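Long-range contacts in serine-pyruvate aminotransferase (AgxT) (Sulfolobus solfataricus, PDB 3ZRP), which probably catalyses, with pyridoxal 5'-phosphate as cofactor, the transfer of an amino group from serine to pyruvate, and perhaps from alanine to glyoxylate: residues Thr71-Pro76 and Gln213-Ala217; Gly111-Pro116 and Val142-Val146; Ser193-Leu199 and Val248-Leu252. All coordinates share one frame; numbering follows the deposited sequence.

Interaction 1 (Thr71-Pro76 and Gln213-Ala217); sequences TSLLKP and QNSIA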
loop_
_atom_site.group_PDB
_atom_site.type_symbol
_atom_site.label_atom_id
_atom_site.label_comp_id
_atom_site.label_asym_id
_atom_site.label_seq_id
_atom_site.Cartn_x
_atom_site.Cartn_y
_atom_site.Cartn_z
ATOM N N THR A 71 -9.148 -12.069 -7.676
ATOM C CA THR A 71 -10.509 -12.457 -7.214
ATOM C C THR A 71 -11.646 -11.583 -7.807
ATOM O O THR A 71 -12.827 -11.998 -7.783
ATOM C CB THR A 71 -10.605 -12.507 -5.675
ATOM O OG1 THR A 71 -10.287 -11.216 -5.127
ATOM C CG2 THR A 71 -9.655 -13.584 -5.151
ATOM N N SER A 72 -11.277 -10.402 -8.335
ATOM C CA SER A 72 -12.182 -9.473 -9.022
ATOM C C SER A 72 -12.782 -10.114 -10.278
ATOM O O SER A 72 -13.799 -9.623 -10.818
ATOM C CB SER A 72 -11.430 -8.197 -9.444
ATOM O OG SER A 72 -10.911 -7.462 -8.316
ATOM N N LEU A 73 -12.138 -11.180 -10.755
ATOM C CA LEU A 73 -12.560 -11.865 -11.994
ATOM C C LEU A 73 -13.287 -13.187 -11.733
ATOM O O LEU A 73 -13.578 -13.955 -12.676
ATOM C CB LEU A 73 -11.337 -12.091 -12.901
ATOM C CG LEU A 73 -10.593 -10.813 -13.333
ATOM C CD1 LEU A 73 -9.369 -11.181 -14.154
ATOM C CD2 LEU A 73 -11.486 -9.822 -14.111
ATOM N N LEU A 74 -13.575 -13.456 -10.456
ATOM C CA LEU A 74 -14.071 -14.764 -10.030
ATOM C C LEU A 74 -15.462 -14.723 -9.409
ATOM O O LEU A 74 -15.920 -13.691 -8.894
ATOM C CB LEU A 74 -13.078 -15.447 -9.074
ATOM C CG LEU A 74 -11.682 -15.763 -9.662
ATOM C CD1 LEU A 74 -10.764 -16.318 -8.603
ATOM C CD2 LEU A 74 -11.780 -16.729 -10.848
ATOM N N LYS A 75 -16.119 -15.869 -9.488
ATOM C CA LYS A 75 -17.464 -16.045 -8.959
ATOM C C LYS A 75 -17.479 -17.243 -8.022
ATOM O O LYS A 75 -16.596 -18.104 -8.099
ATOM C CB LYS A 75 -18.473 -16.217 -10.109
ATOM C CG LYS A 75 -18.843 -14.890 -10.763
ATOM C CD LYS A 75 -19.935 -15.050 -11.817
ATOM C CE LYS A 75 -20.475 -13.689 -12.239
ATOM N NZ LYS A 75 -21.338 -13.748 -13.448
ATOM N N PRO A 76 -18.477 -17.314 -7.121
ATOM C CA PRO A 76 -18.439 -18.454 -6.194
ATOM C C PRO A 76 -18.432 -19.796 -6.962
ATOM O O PRO A 76 -19.087 -19.904 -8.028
ATOM C CB PRO A 76 -19.730 -18.282 -5.371
ATOM C CG PRO A 76 -20.019 -16.816 -5.431
ATOM C CD PRO A 76 -19.630 -16.432 -6.854
ATOM N N GLN A 213 -19.844 -7.944 -14.833
ATOM C CA GLN A 213 -20.185 -8.972 -13.861
ATOM C C GLN A 213 -19.854 -8.546 -12.435
ATOM O O GLN A 213 -19.003 -7.665 -12.229
ATOM C CB GLN A 213 -19.446 -10.275 -14.171
ATOM C CG GLN A 213 -19.504 -10.725 -15.636
ATOM C CD GLN A 213 -18.895 -12.108 -15.839
ATOM O OE1 GLN A 213 -18.991 -12.980 -14.971
ATOM N NE2 GLN A 213 -18.269 -12.313 -16.992
ATOM N N ASN A 214 -20.551 -9.170 -11.483
ATOM C CA ASN A 214 -20.243 -9.094 -10.052
ATOM C C ASN A 214 -19.041 -10.001 -9.749
ATOM O O ASN A 214 -18.563 -10.714 -10.622
ATOM C CB ASN A 214 -21.445 -9.557 -9.222
ATOM C CG ASN A 214 -22.720 -8.753 -9.505
ATOM O OD1 ASN A 214 -22.807 -7.559 -9.190
ATOM N ND2 ASN A 214 -23.720 -9.416 -10.097
ATOM N N SER A 215 -18.552 -10.003 -8.504
ATOM C CA SER A 215 -17.433 -10.882 -8.223
ATOM C C SER A 215 -17.362 -11.186 -6.737
ATOM O O SER A 215 -18.125 -10.631 -5.970
ATOM C CB SER A 215 -16.097 -10.241 -8.642
ATOM O OG SER A 215 -15.633 -9.344 -7.626
ATOM N N ILE A 216 -16.430 -12.055 -6.373
ATOM C CA ILE A 216 -16.226 -12.398 -4.959
ATOM C C ILE A 216 -15.199 -11.491 -4.278
ATOM O O ILE A 216 -14.823 -11.750 -3.110
ATOM C CB ILE A 216 -15.788 -13.877 -4.796
ATOM C CG1 ILE A 216 -14.407 -14.131 -5.457
ATOM C CG2 ILE A 216 -16.899 -14.814 -5.352
ATOM C CD1 ILE A 216 -14.015 -15.615 -5.532
ATOM N N ALA A 217 -14.728 -10.456 -4.966
ATOM C CA ALA A 217 -13.709 -9.556 -4.364
ATOM C C ALA A 217 -14.222 -8.849 -3.099
ATOM O O ALA A 217 -15.432 -8.673 -2.898
ATOM C CB ALA A 217 -13.212 -8.530 -5.390
HETATM O O HOH W 1 -16.620 -14.039 -13.609
HETATM O O HOH W 2 -16.230 -12.033 -11.665
HETATM O O HOH W 3 -22.737 -10.953 -12.421
#
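Q213, just past the end of helix 204-212, offers its OE1 to K75 NZ at 2.9 Å, the two side chains crossing at about a right angle. Both residues have two conformers, so this link may be part-time. At N214 the backbone N donates to water 3 over 3.0 Å, and that water also receives a weak bond from K75 NZ. S215 lies with its CB 3.2 Å from S72 O, while its OG, lodged between backbone N and carbonyl carbon (chi1 82°), accepts from A217 N at 3.0 Å and closes an ST turn. An alanine here removes the OG, and A217 N would probably be left without its acceptor in the turn, which would be freer to open. I216 makes the backbone link, its N donating to L74 O at 3.0 Å with the N-H bent to 143°. Its two branches part: CD1 rests on L74 CB at 3.7 Å, and CG2 on P76 CD at 3.5 Å. A217 turns its methyl to the CA and OG of S72, whose hydroxyl is bonded to S69. The partly exposed K75-Q213 pair thus contrasts with the I216-L74 backbone bond beside apolar contacts, while A217 O accepts from R98 of the second subunit.

Interaction 2 (Gly111-Pro116 and Val142-Val146); sequences GDYVKP and VREPV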
loop_
_atom_site.group_PDB
_atom_site.type_symbol
_atom_site.label_atom_id
_atom_site.label_comp_id
_atom_site.label_asym_id
_atom_site.label_seq_id
_atom_site.Cartn_x
_atom_site.Cartn_y
_atom_site.Cartn_z
ATOM N N GLY A 111 12.622 -27.758 -7.007
ATOM C CA GLY A 111 13.573 -27.012 -7.839
ATOM C C GLY A 111 13.397 -27.227 -9.315
ATOM O O GLY A 111 14.157 -26.686 -10.118
ATOM N N ASP A 112 12.417 -28.056 -9.671
ATOM C CA ASP A 112 12.064 -28.313 -11.069
ATOM C C ASP A 112 10.879 -27.424 -11.448
ATOM O O ASP A 112 10.530 -26.498 -10.710
ATOM C CB ASP A 112 11.681 -29.801 -11.243
ATOM C CG ASP A 112 12.014 -30.348 -12.629
ATOM O OD1 ASP A 112 11.604 -29.777 -13.666
ATOM O OD2 ASP A 112 12.710 -31.371 -12.682
ATOM N N TYR A 113 10.272 -27.689 -12.600
ATOM C CA TYR A 113 9.145 -26.907 -13.088
ATOM C C TYR A 113 8.114 -27.800 -13.785
ATOM O O TYR A 113 8.464 -28.856 -14.305
ATOM C CB TYR A 113 9.602 -25.785 -14.018
ATOM C CG TYR A 113 10.126 -26.214 -15.379
ATOM C CD1 TYR A 113 11.469 -26.619 -15.557
ATOM C CD2 TYR A 113 9.300 -26.188 -16.492
ATOM C CE1 TYR A 113 11.942 -27.017 -16.818
ATOM C CE2 TYR A 113 9.765 -26.563 -17.757
ATOM C CZ TYR A 113 11.082 -26.981 -17.910
ATOM O OH TYR A 113 11.512 -27.347 -19.171
ATOM N N VAL A 114 6.850 -27.377 -13.764
ATOM C CA VAL A 114 5.751 -28.146 -14.364
ATOM C C VAL A 114 5.797 -27.955 -15.867
ATOM O O VAL A 114 5.729 -26.842 -16.348
ATOM C CB VAL A 114 4.373 -27.687 -13.815
ATOM C CG1 VAL A 114 3.252 -28.547 -14.414
ATOM C CG2 VAL A 114 4.372 -27.793 -12.298
ATOM N N LYS A 115 5.894 -29.066 -16.611
ATOM C CA LYS A 115 6.039 -29.010 -18.063
ATOM C C LYS A 115 4.749 -28.577 -18.740
ATOM O O LYS A 115 3.672 -28.868 -18.228
ATOM C CB LYS A 115 6.498 -30.380 -18.592
ATOM C CG LYS A 115 7.737 -30.925 -17.882
ATOM C CD LYS A 115 8.947 -29.981 -18.113
ATOM C CE LYS A 115 10.196 -30.468 -17.371
ATOM N NZ LYS A 115 9.982 -30.672 -15.912
ATOM N N PRO A 116 4.850 -27.881 -19.898
ATOM C CA PRO A 116 3.649 -27.485 -20.611
ATOM C C PRO A 116 2.693 -28.660 -20.868
ATOM O O PRO A 116 1.475 -28.490 -20.749
ATOM C CB PRO A 116 4.196 -26.934 -21.933
ATOM C CG PRO A 116 5.534 -26.379 -21.563
ATOM C CD PRO A 116 6.065 -27.315 -20.533
ATOM N N VAL A 142 13.656 -20.493 -10.586
ATOM C CA VAL A 142 13.185 -21.303 -11.707
ATOM C C VAL A 142 12.162 -20.536 -12.544
ATOM O O VAL A 142 11.155 -20.046 -12.015
ATOM C CB VAL A 142 12.583 -22.627 -11.178
ATOM C CG1 VAL A 142 11.797 -23.351 -12.245
ATOM C CG2 VAL A 142 13.690 -23.533 -10.635
ATOM N N ARG A 143 12.427 -20.409 -13.843
ATOM C CA ARG A 143 11.543 -19.705 -14.770
ATOM C C ARG A 143 10.671 -20.733 -15.507
ATOM O O ARG A 143 11.184 -21.681 -16.116
ATOM C CB ARG A 143 12.336 -18.914 -15.800
ATOM C CG ARG A 143 11.500 -18.122 -16.832
ATOM C CD ARG A 143 12.372 -17.426 -17.902
ATOM N NE ARG A 143 13.286 -18.407 -18.467
ATOM C CZ ARG A 143 14.613 -18.358 -18.428
ATOM N NH1 ARG A 143 15.256 -17.314 -17.908
ATOM N NH2 ARG A 143 15.300 -19.380 -18.930
ATOM N N GLU A 144 9.359 -20.537 -15.437
ATOM C CA GLU A 144 8.395 -21.394 -16.106
ATOM C C GLU A 144 8.343 -20.925 -17.560
ATOM O O GLU A 144 8.347 -19.715 -17.803
ATOM C CB GLU A 144 7.012 -21.211 -15.445
ATOM C CG GLU A 144 5.861 -22.059 -16.054
ATOM C CD GLU A 144 5.943 -23.552 -15.770
ATOM O OE1 GLU A 144 6.631 -24.016 -14.864
ATOM O OE2 GLU A 144 5.296 -24.323 -16.494
ATOM N N PRO A 145 8.291 -21.874 -18.536
ATOM C CA PRO A 145 8.120 -21.504 -19.954
ATOM C C PRO A 145 6.673 -21.142 -20.273
ATOM O O PRO A 145 5.918 -21.924 -20.875
ATOM C CB PRO A 145 8.549 -22.772 -20.719
ATOM C CG PRO A 145 8.327 -23.894 -19.769
ATOM C CD PRO A 145 8.528 -23.318 -18.360
ATOM N N VAL A 146 6.337 -19.908 -19.935
ATOM C CA VAL A 146 4.965 -19.437 -19.988
ATOM C C VAL A 146 4.388 -19.435 -21.390
ATOM O O VAL A 146 3.254 -19.902 -21.562
ATOM C CB VAL A 146 4.767 -18.085 -19.221
ATOM C CG1 VAL A 146 4.966 -18.318 -17.712
ATOM C CG2 VAL A 146 5.705 -17.014 -19.714
#
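P116 and P145 meet where two loops enter helices 116-125 and 146-153, beside D148, a calcium ligand in a crystal structure of this protein, though no calcium is bound to this chain. Their rings touch CG to CG at 4.1 Å. The segments run almost parallel, 6° apart, and Y113 lies between them: its ring meets P145 obliquely, CD2 to CD at 3.5 Å, and its CB lies 3.7 Å from V142 CG1. The other methyl of V142, CG2, lies against G111 O. Y113 OH is bonded to E295. E144 leaves its backbone with CG anti to N (chi1 180°) and bends at chi2 (71°), which brings the carboxylate to V114 O; OE1 sits at the edge of the Y113 ring, near its plane. N85 receives V114 N and donates to E144 OE1, tying both segments to a third. Within 111-116, D112 OD1 takes Y113 N on its anti lone pair at 2.7 Å and, in the lysine conformer described of two, forms a salt bridge with K115 NZ. Since E144 OE2 stands 2.6 Å from V114 O, the buried acid probably carries a proton, in which case the pair would join the loops without burying a negative charge.

Interaction 3 (Ser193-Leu199 and Val248-Leu252); sequences SAAGLGL and VILQL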
loop_
_atom_site.group_PDB
_atom_site.type_symbol
_atom_site.label_atom_id
_atom_site.label_comp_id
_atom_site.label_asym_id
_atom_site.label_seq_id
_atom_site.Cartn_x
_atom_site.Cartn_y
_atom_site.Cartn_z
ATOM N N SER A 193 12.064 0.097 -8.564
ATOM C CA SER A 193 11.530 1.321 -7.942
ATOM C C SER A 193 11.226 1.092 -6.457
ATOM O O SER A 193 11.502 0.019 -5.908
ATOM C CB SER A 193 10.285 1.787 -8.673
ATOM O OG SER A 193 9.939 3.083 -8.217
ATOM N N ALA A 194 10.676 2.096 -5.788
ATOM C CA ALA A 194 10.381 1.934 -4.351
ATOM C C ALA A 194 9.155 1.014 -4.149
ATOM O O ALA A 194 8.254 0.993 -4.985
ATOM C CB ALA A 194 10.144 3.296 -3.711
ATOM N N ALA A 195 9.119 0.287 -3.027
ATOM C CA ALA A 195 8.034 -0.649 -2.698
ATOM C C ALA A 195 6.734 0.059 -2.337
ATOM O O ALA A 195 6.767 1.221 -1.886
ATOM C CB ALA A 195 8.464 -1.577 -1.536
ATOM N N GLY A 196 5.599 -0.626 -2.558
ATOM C CA GLY A 196 4.279 -0.085 -2.186
ATOM C C GLY A 196 3.175 -0.150 -3.236
ATOM O O GLY A 196 2.044 0.256 -2.970
ATOM N N LEU A 197 3.501 -0.690 -4.412
ATOM C CA LEU A 197 2.553 -0.791 -5.530
ATOM C C LEU A 197 2.507 -2.189 -6.125
ATOM O O LEU A 197 3.561 -2.800 -6.359
ATOM C CB LEU A 197 2.926 0.205 -6.642
ATOM C CG LEU A 197 2.978 1.682 -6.255
ATOM C CD1 LEU A 197 3.584 2.502 -7.435
ATOM C CD2 LEU A 197 1.597 2.187 -5.874
ATOM N N GLY A 198 1.295 -2.685 -6.370
ATOM C CA GLY A 198 1.085 -3.860 -7.210
ATOM C C GLY A 198 0.694 -3.325 -8.584
ATOM O O GLY A 198 0.127 -2.240 -8.652
ATOM N N LEU A 199 1.068 -4.032 -9.654
ATOM C CA LEU A 199 0.804 -3.568 -11.026
ATOM C C LEU A 199 0.171 -4.666 -11.860
ATOM O O LEU A 199 0.619 -5.799 -11.837
ATOM C CB LEU A 199 2.097 -3.098 -11.705
ATOM C CG LEU A 199 2.758 -1.798 -11.256
ATOM C CD1 LEU A 199 3.483 -2.028 -9.986
ATOM C CD2 LEU A 199 3.731 -1.317 -12.328
ATOM N N VAL A 248 5.297 7.244 -4.127
ATOM C CA VAL A 248 5.799 5.969 -4.656
ATOM C C VAL A 248 5.500 5.910 -6.162
ATOM O O VAL A 248 6.283 5.378 -6.936
ATOM C CB VAL A 248 5.153 4.771 -3.915
ATOM C CG1 VAL A 248 5.602 3.438 -4.498
ATOM C CG2 VAL A 248 5.546 4.826 -2.458
ATOM N N ILE A 249 4.353 6.442 -6.548
ATOM C CA ILE A 249 3.946 6.469 -7.968
ATOM C C ILE A 249 4.803 7.472 -8.783
ATOM O O ILE A 249 5.097 7.238 -9.970
ATOM C CB ILE A 249 2.447 6.771 -8.111
ATOM C CG1 ILE A 249 1.621 5.541 -7.671
ATOM C CG2 ILE A 249 2.076 7.082 -9.581
ATOM C CD1 ILE A 249 0.138 5.794 -7.441
ATOM N N LEU A 250 5.186 8.584 -8.158
ATOM C CA LEU A 250 6.129 9.535 -8.787
ATOM C C LEU A 250 7.469 8.837 -9.065
ATOM O O LEU A 250 8.044 8.971 -10.159
ATOM C CB LEU A 250 6.367 10.750 -7.868
ATOM C CG LEU A 250 5.179 11.682 -7.541
ATOM C CD1 LEU A 250 5.614 12.822 -6.600
ATOM C CD2 LEU A 250 4.565 12.217 -8.801
ATOM N N GLN A 251 7.967 8.107 -8.058
ATOM C CA GLN A 251 9.196 7.328 -8.213
ATOM C C GLN A 251 9.052 6.294 -9.344
ATOM O O GLN A 251 9.956 6.151 -10.182
ATOM C CB GLN A 251 9.608 6.676 -6.875
ATOM C CG GLN A 251 10.031 7.709 -5.827
ATOM C CD GLN A 251 10.095 7.181 -4.393
ATOM O OE1 GLN A 251 9.178 6.520 -3.918
ATOM N NE2 GLN A 251 11.170 7.513 -3.689
ATOM N N LEU A 252 7.917 5.590 -9.371
ATOM C CA LEU A 252 7.623 4.603 -10.425
ATOM C C LEU A 252 7.674 5.222 -11.844
ATOM O O LEU A 252 8.188 4.596 -12.773
ATOM C CB LEU A 252 6.266 3.875 -10.191
ATOM C CG LEU A 252 5.893 2.787 -11.233
ATOM C CD1 LEU A 252 6.915 1.615 -11.260
ATOM C CD2 LEU A 252 4.469 2.234 -11.049
HETATM O O HOH W 4 7.712 2.900 -7.099
#
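L197 and L199, on strand 197-199, face V248 and L252 of helix 248-252, the two short axes passing 10.7 Å apart with an angle of 50° between their directions. L197 carries most of the apolar contact. Its CG lies 3.6 Å from V248 CG1, the two side chains sliding past each other in opposite directions, while CD1 reaches I249 CG1 at 3.6 Å, crossing that side chain at about a right angle. The same CD1 touches L252 CD2 at 3.7 Å. L252 starts with CG anti to its backbone N (chi1 -178°), and this carries CD2 forward to meet L199 CD2 tip to tip, in the conformer described, since L199 has two.

Nearer the chain turn that leads into the strand, the contact becomes polar. Water 4 accepts from S193 OG and donates to A194 O and to V248 O, both at 2.9 Å, bridging the loop to the helix backbone, where V248 O also receives L252 N. A194 CB sits 3.4 Å from Q251 OE1, while Q251 NE2 is bonded to L18 O. At G196, with phi near 132°, a CB would be jammed against the carbonyl O of A195. V248 also packs on V248 of the second subunit.

Strand 197-202 is antiparallel to both of its neighbours, 55-60 and 182-186, in an otherwise parallel seven-stranded sheet. This is the large-domain sheet of fold type I pyridoxal-phosphate enzymes, here with a helix laid over one face, and with the loop before the strand touching the cofactor-binding Q188 through A195.

How the interactions relate
Interaction 3 is wholly buried, and interaction 2 is a buried contact too, whereas interaction 1 is only partly buried, about 24 Å from the chain centre to its own. None touches another; even the closest pair, 1 and 3, is separated by about 12 Å between nearest atoms. Interaction 3 packs a helix on the central sheet, largely through aliphatic side chains with one bridging water. Interaction 2 joins a loop to the end of a short strand and the turn after it, both leading into helices, by an acid and touching prolines, on the opposite side of the chain's centre from interaction 3. Interaction 1 combines a backbone bond, a lysine-glutamine bond, bridging water and isoleucine packing. Interactions 1 and 3 both reach the second subunit.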